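PDB 2V8T: manganese-containing pseudocatalase from Thermus thermophilus, which catalyses the breakdown of hydrogen peroxide into water and oxygen at a two-manganese centre. Local coordinates for the interface of chains A and B. Residues are numbered along the deposited sequence; one frame, centred on the assembly and turned at random. Chains: chain A/B, Manganese-containing pseudocatalase.

The interface of chains A and B. Residues chain A 78, 82, 122-125; chain B 45, 48-49, 140.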
loop_
_atom_site.group_PDB
_atom_site.type_symbol
_atom_site.label_atom_id
_atom_site.label_comp_id
_atom_site.label_asym_id
_atom_site.label_seq_id
_atom_site.Cartn_x
_atom_site.Cartn_y
_atom_site.Cartn_z
ATOM N N ALA A 78 -1.420 22.111 -8.245
ATOM C CA ALA A 78 -1.017 22.401 -6.893
ATOM C C ALA A 78 -1.379 23.848 -6.515
ATOM O O ALA A 78 -1.823 24.110 -5.396
ATOM C CB ALA A 78 0.461 22.131 -6.700
ATOM N N ASN A 82 -3.643 25.021 -3.457
ATOM C CA ASN A 82 -3.099 25.948 -2.482
ATOM C C ASN A 82 -3.973 27.196 -2.360
ATOM O O ASN A 82 -4.133 27.751 -1.269
ATOM C CB ASN A 82 -1.666 26.294 -2.804
ATOM C CG ASN A 82 -0.741 25.119 -2.567
ATOM O OD1 ASN A 82 -1.041 24.246 -1.755
ATOM N ND2 ASN A 82 0.417 25.115 -3.269
ATOM N N ASN A 122 -1.710 23.058 2.747
ATOM C CA ASN A 122 -1.132 23.064 1.403
ATOM C C ASN A 122 -1.353 21.695 0.745
ATOM O O ASN A 122 -1.729 20.709 1.371
ATOM C CB ASN A 122 0.336 23.493 1.412
ATOM C CG ASN A 122 1.266 22.699 2.292
ATOM O OD1 ASN A 122 1.377 21.394 2.108
ATOM N ND2 ASN A 122 1.908 23.278 3.210
ATOM N N SER A 123 -1.072 21.695 -0.572
ATOM C CA SER A 123 -1.233 20.505 -1.381
ATOM C C SER A 123 -0.342 19.374 -0.906
ATOM O O SER A 123 0.727 19.576 -0.314
ATOM C CB SER A 123 -0.911 20.808 -2.860
ATOM O OG SER A 123 0.465 20.905 -3.144
ATOM N N LEU A 124 -0.818 18.143 -1.182
ATOM C CA LEU A 124 -0.124 16.918 -0.855
ATOM C C LEU A 124 -0.120 16.007 -2.076
ATOM O O LEU A 124 -0.850 16.225 -3.040
ATOM C CB LEU A 124 -0.776 16.219 0.364
ATOM C CG LEU A 124 -0.755 17.060 1.656
ATOM C CD1 LEU A 124 -1.665 16.400 2.689
ATOM C CD2 LEU A 124 0.649 17.237 2.210
ATOM N N VAL A 125 0.710 14.964 -2.055
ATOM C CA VAL A 125 0.914 14.114 -3.254
ATOM C C VAL A 125 -0.055 12.910 -3.199
ATOM O O VAL A 125 0.330 11.765 -2.948
ATOM C CB VAL A 125 2.380 13.691 -3.382
ATOM C CG1 VAL A 125 2.594 13.099 -4.784
ATOM C CG2 VAL A 125 3.321 14.867 -3.174
ATOM N N TYR B 45 7.276 19.900 -4.466
ATOM C CA TYR B 45 6.069 20.279 -3.757
ATOM C C TYR B 45 6.342 21.378 -2.735
ATOM O O TYR B 45 5.520 22.281 -2.588
ATOM C CB TYR B 45 5.378 19.052 -3.123
ATOM C CG TYR B 45 4.540 18.306 -4.148
ATOM C CD1 TYR B 45 3.208 18.591 -4.280
ATOM C CD2 TYR B 45 5.119 17.431 -5.061
ATOM C CE1 TYR B 45 2.455 17.966 -5.250
ATOM C CE2 TYR B 45 4.395 16.820 -6.054
ATOM C CZ TYR B 45 3.046 17.103 -6.127
ATOM O OH TYR B 45 2.265 16.483 -7.074
ATOM N N PHE B 48 6.167 24.511 -4.722
ATOM C CA PHE B 48 4.801 24.906 -5.045
ATOM C C PHE B 48 4.143 25.553 -3.836
ATOM O O PHE B 48 3.448 26.579 -3.918
ATOM C CB PHE B 48 3.974 23.706 -5.494
ATOM C CG PHE B 48 4.458 22.992 -6.734
ATOM C CD1 PHE B 48 5.319 23.563 -7.673
ATOM C CD2 PHE B 48 4.020 21.669 -6.962
ATOM C CE1 PHE B 48 5.710 22.877 -8.806
ATOM C CE2 PHE B 48 4.383 21.008 -8.129
ATOM C CZ PHE B 48 5.230 21.608 -9.040
ATOM N N ASN B 49 4.326 24.896 -2.683
ATOM C CA ASN B 49 3.622 25.190 -1.442
ATOM C C ASN B 49 4.253 26.336 -0.654
ATOM O O ASN B 49 3.756 26.713 0.404
ATOM C CB ASN B 49 3.571 23.939 -0.588
ATOM C CG ASN B 49 2.754 22.817 -1.219
ATOM O OD1 ASN B 49 1.948 23.051 -2.139
ATOM N ND2 ASN B 49 2.914 21.607 -0.696
ATOM N N THR B 140 6.060 18.080 3.196
ATOM C CA THR B 140 5.821 19.463 2.791
ATOM C C THR B 140 4.909 20.095 3.855
ATOM O O THR B 140 3.692 20.077 3.784
ATOM C CB THR B 140 5.334 19.573 1.350
ATOM O OG1 THR B 140 5.099 20.933 0.995
ATOM C CG2 THR B 140 4.088 18.753 1.023
HETATM O O HOH W 1 1.307 27.007 -5.632
HETATM O O HOH W 2 2.324 25.991 2.776
#
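B:Asn49 (chi1 -65°) and A:Asn82 both turn CG away from their own carbonyl carbon, which points their amides at each other from the ends of helices 36-49 and 57-85 across a two-fold interface of the deposited hexamer. The two amides meet nearly perpendicular, 76° between planes. B:Asn49 OD1 accepts two bonds on its lone pairs: A:Asn82 ND2 at 2.8 Å and the hydroxyl A:Ser123 OG, also at 2.8 Å. On the other branch, B:Asn49 ND2 gives one hydrogen to A:Ser123 O at 3.0 Å, tilted from the carbonyl plane, and another to its own chain's B:Thr140 OG1. Both ends of this amide are thereby held, fixing its rotation. A:Asn82 is positioned in turn by A:Ser123 N, which donates to its OD1 at 2.8 Å. The A:Asn122 amide stacks on that of B:Asn49, planes 19° apart. Its modelled orientation is doubtful: OD1 faces the acceptor B:Thr140 O at 3.1 Å, and the CG-OD1 bond is longer than CG-ND2, so the two atoms are probably exchanged. Water 1 links A:Asn82 ND2 to B:Phe48 O. Apolar packing adjoins the polar core: A:Ala78 CB lies against B:Phe48 CD2, and A:Val125 CG2 sits over the centre of one face of the B:Tyr45 ring, 3.6 Å from CE2, while A:Ser123 OG lies in plane at that ring's edge, 3.8 Å from B:Tyr45 CD1.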